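N-acetylgalactosaminyltransferase 7 (Homo sapiens, PDB 6IWR) belongs to the polypeptide N-acetylgalactosaminyltransferase family, joining a glycosyltransferase domain of GT-A type to a ricin-type beta-trefoil lectin domain. Local coordinates at residues 557-560 against 561-564; 448-451 against 452-455; 253-256 against 257-261. One frame throughout, in Å; residues are numbered along the deposited sequence.

Contact 1 of 3, residues 557-560 against 561-564; sequences FTHI and PSGK
The imidazole of His559 meets the turn that follows it in two ways, with Pro561 over one face of the ring and Ser562 at its edge. The His559 and Pro561 side chains cross at about a right angle. Pro561 CG stands 3.7 Å from the ring centroid of His559, 30° off the normal, which makes a CH-pi contact with CE1 and NE2 nearest to the proline. At the edge, ND1 of His559 is hydrogen-bonded to Ser562 OG at 2.9 Å. With CG of His559 anti to the backbone N (chi1 -171°), the ring lies on the side of its own carbonyl carbon, within range of both Pro561 and Ser562. Ser562 OG has a second task: it accepts from Lys564 N at 3.1 Å, forming an ST turn. Closure is completed by the backbone, where His559 N donates to Lys564 O at 2.7 Å. The result is a tight reversal joining strand 556-559 to strand 565-568 in the beta-trefoil lectin domain, and Trp548 and Ile577 also pack against the histidine. NE2 of His559 is hydrogen-bonded to Glu547. Chemically, then, both ring nitrogens have partners, which should fix the rotation of the imidazole about CB-CG, while the carboxylate of Glu547 would tend to raise the basicity of the ring.

Contact 2 of 3, residues 448-451 against 452-455; sequences KSFK and WFME
Lys448 lies across the indole of Trp452 just before helix 450-457, whose N-cap residue is Ser449. Traced outward, its CB stands 4.0 Å from Trp452 CE3, at the rim of the six-membered ring. The chain then passes over the indole: Lys448 CD is 3.8 Å from the centroid of the six-membered ring of Trp452 and only 15° off its normal, a CH-pi contact. Bends at chi3 and chi4 carry the rest along the ring, with Lys448 CE 3.9 Å from Trp452 CZ2. The ammonium ends off-centre, NZ of Lys448 lying 4.5 Å from the same Trp452 centroid in a cation-pi contact. The next residue performs the cap. Ser449 OG sits between its backbone N and carbonyl carbon (chi1 64°), which turns it back to accept from Trp452 N at 3.0 Å, while Ser449 O takes the N-H of Phe453 in the first helical turn. Asp414 receives the N-H of Phe450.

On the buried side Phe450 is the common partner of two residues one turn on. Its ring and that of Phe453 meet obliquely, planes at 44°, and the sulfur of Met454 makes a Met-aromatic contact, SD lying 4.9 Å from the Phe450 centroid. Trp413, Tyr416 and Tyr361 surround the same ring, tying the helix into an aromatic cluster. At the solvent side Lys451 NZ forms a salt bridge with Glu455 OE2, whose position is less certain, and is also hydrogen-bonded to Tyr416 OH. The two phenyl rings come nearest at Phe450 CE1 and Phe453 CD2, 3.4 Å apart.

Contact 3 of 3, residues 253-256 against 257-261; sequences PLVA and PISKD
Pro257 places its ring against the preceding turn of helix 251-260, with CD 3.0 Å from Pro253 O, where a helical N-H would otherwise have pointed. A proline has no such hydrogen to give, and the helix kinks here: neither Pro257 N nor Ile258 N is bonded to the turn before. Pro257 also packs on Ile264 and Thr266 of strand 264-274. Ile258 comes next and swings its CD1 to within 3.9 Å of Leu254 O, while its side chain packs on Thr266, Ala333 and Glu335. Regular helical bonding resumes at Ser259, whose N donates to Val255 O at 3.1 Å. The hydroxyl follows: OG of Ser259 lies anti to its own carbonyl carbon (chi1 -50°), folded back along the helix, and donates to the same Val255 O at 2.6 Å. These two donors approach from opposite faces of the carbonyl plane, so one oxygen is gripped twice by a single residue. Ser259 OG also lies 3.6 Å from Val255 CG1. Lys260 N continues the pattern with a bond to Ala256 O at 3.1 Å, nearly in line with the C=O. At Asp261 the backbone leaves helical geometry, and its OD1 is hydrogen-bonded to Thr263 OG1 just before strand 264-274 begins. Seen whole, this is a proline-kinked helix, its kink followed by a serine bonded back to the carbonyl four residues earlier, packed against the central mixed sheet of a GT-A-type domain.

In the fold
Along the chain the order is contact 3, contact 2, contact 1. Contact 3 lies in helix 251-260, against the mixed sheet of the GT-A-type domain, and contact 2 in helix 450-457, which packs on strand 292-296 and helix 355-365; their centres are about 25 Å apart and their nearest atoms about 12 Å. Contact 1 belongs to the lectin domain, its centre about 41 Å from that of contact 2 and about 59 Å from that of contact 3, which lies across the chain's centre from it. None touches another; they are local features of separate parts of the protein: two helices and one beta-trefoil turn.

Contact 1 of 3, residues 557-560 against 561-564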
loop_
_atom_site.group_PDB
_atom_site.type_symbol
_atom_site.label_atom_id
_atom_site.label_comp_id
_atom_site.label_asym_id
_atom_site.label_seq_id
_atom_site.Cartn_x
_atom_site.Cartn_y
_atom_site.Cartn_z
ATOM N N PHE A 557 19.007 25.090 -2.171
ATOM C CA PHE A 557 18.943 24.111 -1.106
ATOM C C PHE A 557 20.300 23.439 -1.040
ATOM O O PHE A 557 20.728 22.802 -2.010
ATOM C CB PHE A 557 17.869 23.051 -1.378
ATOM C CG PHE A 557 16.485 23.486 -1.034
ATOM C CD1 PHE A 557 16.029 23.409 0.267
ATOM C CD2 PHE A 557 15.639 23.989 -2.007
ATOM C CE1 PHE A 557 14.754 23.824 0.588
ATOM C CE2 PHE A 557 14.356 24.397 -1.685
ATOM C CZ PHE A 557 13.919 24.313 -0.387
ATOM N N THR A 558 20.980 23.572 0.085
ATOM C CA THR A 558 22.316 23.028 0.190
ATOM C C THR A 558 22.361 21.983 1.300
ATOM O O THR A 558 21.751 22.161 2.359
ATOM C CB THR A 558 23.346 24.153 0.382
ATOM O OG1 THR A 558 24.313 23.749 1.355
ATOM C CG2 THR A 558 22.685 25.447 0.788
ATOM N N HIS A 559 23.015 20.859 0.999
ATOM C CA HIS A 559 23.226 19.765 1.943
ATOM C C HIS A 559 24.410 20.094 2.833
ATOM O O HIS A 559 25.505 20.367 2.341
ATOM C CB HIS A 559 23.498 18.466 1.194
ATOM C CG HIS A 559 23.524 17.244 2.060
ATOM N ND1 HIS A 559 24.612 16.397 2.123
ATOM C CD2 HIS A 559 22.576 16.699 2.858
ATOM C CE1 HIS A 559 24.337 15.390 2.934
ATOM N NE2 HIS A 559 23.107 15.547 3.391
ATOM N N ILE A 560 24.205 20.058 4.138
ATOM C CA ILE A 560 25.199 20.652 5.025
ATOM C C ILE A 560 26.407 19.742 5.223
ATOM O O ILE A 560 27.545 20.223 5.168
ATOM C CB ILE A 560 24.586 21.015 6.382
ATOM C CG1 ILE A 560 23.475 22.056 6.208
ATOM C CG2 ILE A 560 25.675 21.524 7.275
ATOM C CD1 ILE A 560 22.786 22.396 7.483
ATOM N N PRO A 561 26.225 18.452 5.514
ATOM C CA PRO A 561 27.407 17.586 5.709
ATOM C C PRO A 561 28.354 17.616 4.521
ATOM O O PRO A 561 29.502 18.053 4.655
ATOM C CB PRO A 561 26.801 16.194 5.948
ATOM C CG PRO A 561 25.318 16.380 5.952
ATOM C CD PRO A 561 24.992 17.830 6.004
ATOM N N SER A 562 27.901 17.196 3.347
ATOM C CA SER A 562 28.670 17.472 2.139
ATOM C C SER A 562 28.592 18.966 1.873
ATOM O O SER A 562 28.011 19.735 2.637
ATOM C CB SER A 562 28.152 16.687 0.933
ATOM O OG SER A 562 26.901 17.140 0.432
ATOM N N GLY A 563 29.103 19.432 0.749
ATOM C CA GLY A 563 28.861 20.818 0.438
ATOM C C GLY A 563 27.747 21.005 -0.578
ATOM O O GLY A 563 27.492 22.113 -0.984
ATOM N N LYS A 564 27.086 19.900 -0.968
ATOM C CA LYS A 564 26.437 19.802 -2.274
ATOM C C LYS A 564 25.071 20.491 -2.318
ATOM O O LYS A 564 24.418 20.718 -1.292
ATOM C CB LYS A 564 26.322 18.328 -2.676
ATOM C CG LYS A 564 27.701 17.668 -2.901
ATOM C CD LYS A 564 27.553 16.192 -3.205
ATOM C CE LYS A 564 28.843 15.517 -3.545
ATOM N NZ LYS A 564 28.600 14.056 -3.671
#

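Contact 2 of 3, residues 448-451 against 452-455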
loop_
_atom_site.group_PDB
_atom_site.type_symbol
_atom_site.label_atom_id
_atom_site.label_comp_id
_atom_site.label_asym_id
_atom_site.label_seq_id
_atom_site.Cartn_x
_atom_site.Cartn_y
_atom_site.Cartn_z
ATOM N N LYS A 448 -9.858 26.391 32.261
ATOM C CA LYS A 448 -8.430 26.526 32.460
ATOM C C LYS A 448 -7.669 26.560 31.132
ATOM O O LYS A 448 -8.176 26.199 30.065
ATOM C CB LYS A 448 -7.921 25.382 33.321
ATOM C CG LYS A 448 -8.591 25.315 34.655
ATOM C CD LYS A 448 -7.778 24.505 35.638
ATOM C CE LYS A 448 -8.670 23.505 36.373
ATOM N NZ LYS A 448 -8.186 23.346 37.763
ATOM N N SER A 449 -6.418 27.000 31.225
ATOM C CA SER A 449 -5.579 27.235 30.062
ATOM C C SER A 449 -5.021 25.928 29.505
ATOM O O SER A 449 -4.830 24.941 30.222
ATOM C CB SER A 449 -4.416 28.147 30.431
ATOM O OG SER A 449 -3.597 27.478 31.380
ATOM N N PHE A 450 -4.739 25.929 28.206
ATOM C CA PHE A 450 -4.093 24.751 27.671
ATOM C C PHE A 450 -2.707 24.573 28.274
ATOM O O PHE A 450 -2.172 23.459 28.282
ATOM C CB PHE A 450 -4.041 24.819 26.148
ATOM C CG PHE A 450 -3.743 23.486 25.503
ATOM C CD1 PHE A 450 -4.694 22.488 25.467
ATOM C CD2 PHE A 450 -2.497 23.226 24.973
ATOM C CE1 PHE A 450 -4.421 21.263 24.901
ATOM C CE2 PHE A 450 -2.211 22.005 24.408
ATOM C CZ PHE A 450 -3.177 21.028 24.358
ATOM N N LYS A 451 -2.123 25.645 28.794
ATOM C CA LYS A 451 -0.807 25.551 29.411
ATOM C C LYS A 451 -0.876 24.763 30.729
ATOM O O LYS A 451 -0.042 23.883 30.993
ATOM C CB LYS A 451 -0.265 26.974 29.594
ATOM C CG LYS A 451 1.226 27.123 29.860
ATOM C CD LYS A 451 2.077 26.384 28.838
ATOM C CE LYS A 451 3.536 26.293 29.297
ATOM N NZ LYS A 451 4.360 25.429 28.411
ATOM N N TRP A 452 -1.886 25.049 31.564
ATOM C CA TRP A 452 -2.136 24.198 32.732
ATOM C C TRP A 452 -2.310 22.750 32.306
ATOM O O TRP A 452 -1.649 21.845 32.826
ATOM C CB TRP A 452 -3.368 24.684 33.501
ATOM C CG TRP A 452 -3.874 23.704 34.522
ATOM C CD1 TRP A 452 -3.522 23.618 35.853
ATOM C CD2 TRP A 452 -4.832 22.669 34.297
ATOM N NE1 TRP A 452 -4.203 22.588 36.455
ATOM C CE2 TRP A 452 -5.002 21.981 35.518
ATOM C CE3 TRP A 452 -5.533 22.230 33.170
ATOM C CZ2 TRP A 452 -5.863 20.884 35.642
ATOM C CZ3 TRP A 452 -6.391 21.148 33.298
ATOM C CH2 TRP A 452 -6.553 20.492 34.525
ATOM N N PHE A 453 -3.190 22.520 31.345
ATOM C CA PHE A 453 -3.471 21.159 30.904
ATOM C C PHE A 453 -2.190 20.419 30.528
ATOM O O PHE A 453 -1.980 19.277 30.952
ATOM C CB PHE A 453 -4.448 21.211 29.737
ATOM C CG PHE A 453 -4.738 19.888 29.117
ATOM C CD1 PHE A 453 -5.474 18.928 29.804
ATOM C CD2 PHE A 453 -4.307 19.615 27.818
ATOM C CE1 PHE A 453 -5.776 17.716 29.201
ATOM C CE2 PHE A 453 -4.589 18.396 27.211
ATOM C CZ PHE A 453 -5.329 17.444 27.900
ATOM N N MET A 454 -1.308 21.063 29.754
ATOM C CA MET A 454 -0.105 20.385 29.285
ATOM C C MET A 454 0.874 20.111 30.418
ATOM O O MET A 454 1.694 19.187 30.331
ATOM C CB MET A 454 0.578 21.209 28.199
ATOM C CG MET A 454 0.067 20.994 26.771
ATOM S SD MET A 454 0.211 19.274 26.235
ATOM C CE MET A 454 -1.538 18.955 26.337
ATOM N N GLU A 455 0.813 20.894 31.481
ATOM C CA GLU A 455 1.825 20.800 32.516
ATOM C C GLU A 455 1.375 19.979 33.719
ATOM O O GLU A 455 2.225 19.419 34.422
ATOM C CB GLU A 455 2.250 22.216 32.928
ATOM C CG GLU A 455 3.058 22.894 31.803
ATOM C CD GLU A 455 3.536 24.300 32.147
ATOM O OE1 GLU A 455 3.127 24.841 33.189
ATOM O OE2 GLU A 455 4.329 24.868 31.376
#

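Contact 3 of 3, residues 253-256 against 257-261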
loop_
_atom_site.group_PDB
_atom_site.type_symbol
_atom_site.label_atom_id
_atom_site.label_comp_id
_atom_site.label_asym_id
_atom_site.label_seq_id
_atom_site.Cartn_x
_atom_site.Cartn_y
_atom_site.Cartn_z
ATOM N N PRO A 253 -17.655 -1.193 36.513
ATOM C CA PRO A 253 -16.419 -0.392 36.427
ATOM C C PRO A 253 -16.578 0.890 35.611
ATOM O O PRO A 253 -16.049 1.939 36.002
ATOM C CB PRO A 253 -15.418 -1.355 35.763
ATOM C CG PRO A 253 -16.147 -2.683 35.596
ATOM C CD PRO A 253 -17.591 -2.469 35.783
ATOM N N LEU A 254 -17.306 0.835 34.488
ATOM C CA LEU A 254 -17.386 1.996 33.605
ATOM C C LEU A 254 -18.293 3.085 34.171
ATOM O O LEU A 254 -18.000 4.280 34.040
ATOM C CB LEU A 254 -17.880 1.567 32.226
ATOM C CG LEU A 254 -17.874 2.618 31.116
ATOM C CD1 LEU A 254 -16.508 2.760 30.524
ATOM C CD2 LEU A 254 -18.837 2.233 30.056
ATOM N N VAL A 255 -19.407 2.706 34.797
ATOM C CA VAL A 255 -20.321 3.723 35.306
ATOM C C VAL A 255 -20.125 4.063 36.786
ATOM O O VAL A 255 -20.732 5.026 37.284
ATOM C CB VAL A 255 -21.765 3.275 35.033
ATOM C CG1 VAL A 255 -22.741 4.335 35.483
ATOM C CG2 VAL A 255 -21.929 3.002 33.554
ATOM N N ALA A 256 -19.310 3.324 37.510
ATOM C CA ALA A 256 -19.084 3.697 38.902
ATOM C C ALA A 256 -18.471 5.087 39.012
ATOM O O ALA A 256 -19.006 5.925 39.756
ATOM C CB ALA A 256 -18.225 2.634 39.600
ATOM N N PRO A 257 -17.391 5.414 38.313
ATOM C CA PRO A 257 -16.798 6.748 38.519
ATOM C C PRO A 257 -17.765 7.882 38.205
ATOM O O PRO A 257 -17.818 8.862 38.961
ATOM C CB PRO A 257 -15.561 6.745 37.609
ATOM C CG PRO A 257 -15.539 5.415 36.926
ATOM C CD PRO A 257 -16.589 4.528 37.459
ATOM N N ILE A 258 -18.569 7.760 37.143
ATOM C CA ILE A 258 -19.540 8.809 36.815
ATOM C C ILE A 258 -20.588 8.943 37.911
ATOM O O ILE A 258 -21.132 10.028 38.139
ATOM C CB ILE A 258 -20.212 8.530 35.457
ATOM C CG1 ILE A 258 -19.151 8.186 34.407
ATOM C CG2 ILE A 258 -21.062 9.711 35.026
ATOM C CD1 ILE A 258 -19.726 7.687 33.135
ATOM N N SER A 259 -20.888 7.850 38.605
ATOM C CA SER A 259 -21.872 7.899 39.678
ATOM C C SER A 259 -21.334 8.603 40.925
ATOM O O SER A 259 -22.113 9.223 41.652
ATOM C CB SER A 259 -22.349 6.483 40.003
ATOM O OG SER A 259 -22.730 5.785 38.818
ATOM N N LYS A 260 -20.021 8.514 41.223
ATOM C CA LYS A 260 -19.496 9.366 42.301
ATOM C C LYS A 260 -19.573 10.824 41.888
ATOM O O LYS A 260 -19.904 11.692 42.701
ATOM C CB LYS A 260 -18.044 9.021 42.712
ATOM C CG LYS A 260 -17.896 8.675 44.238
ATOM C CD LYS A 260 -16.673 9.228 45.117
ATOM C CE LYS A 260 -16.903 9.003 46.727
ATOM N NZ LYS A 260 -16.477 7.738 47.588
ATOM N N ASP A 261 -19.363 11.099 40.603
ATOM C CA ASP A 261 -18.999 12.440 40.144
ATOM C C ASP A 261 -19.447 12.603 38.696
ATOM O O ASP A 261 -18.839 12.023 37.794
ATOM C CB ASP A 261 -17.490 12.631 40.288
ATOM C CG ASP A 261 -17.003 13.976 39.783
ATOM O OD1 ASP A 261 -17.722 14.692 39.047
ATOM O OD2 ASP A 261 -15.857 14.315 40.120
#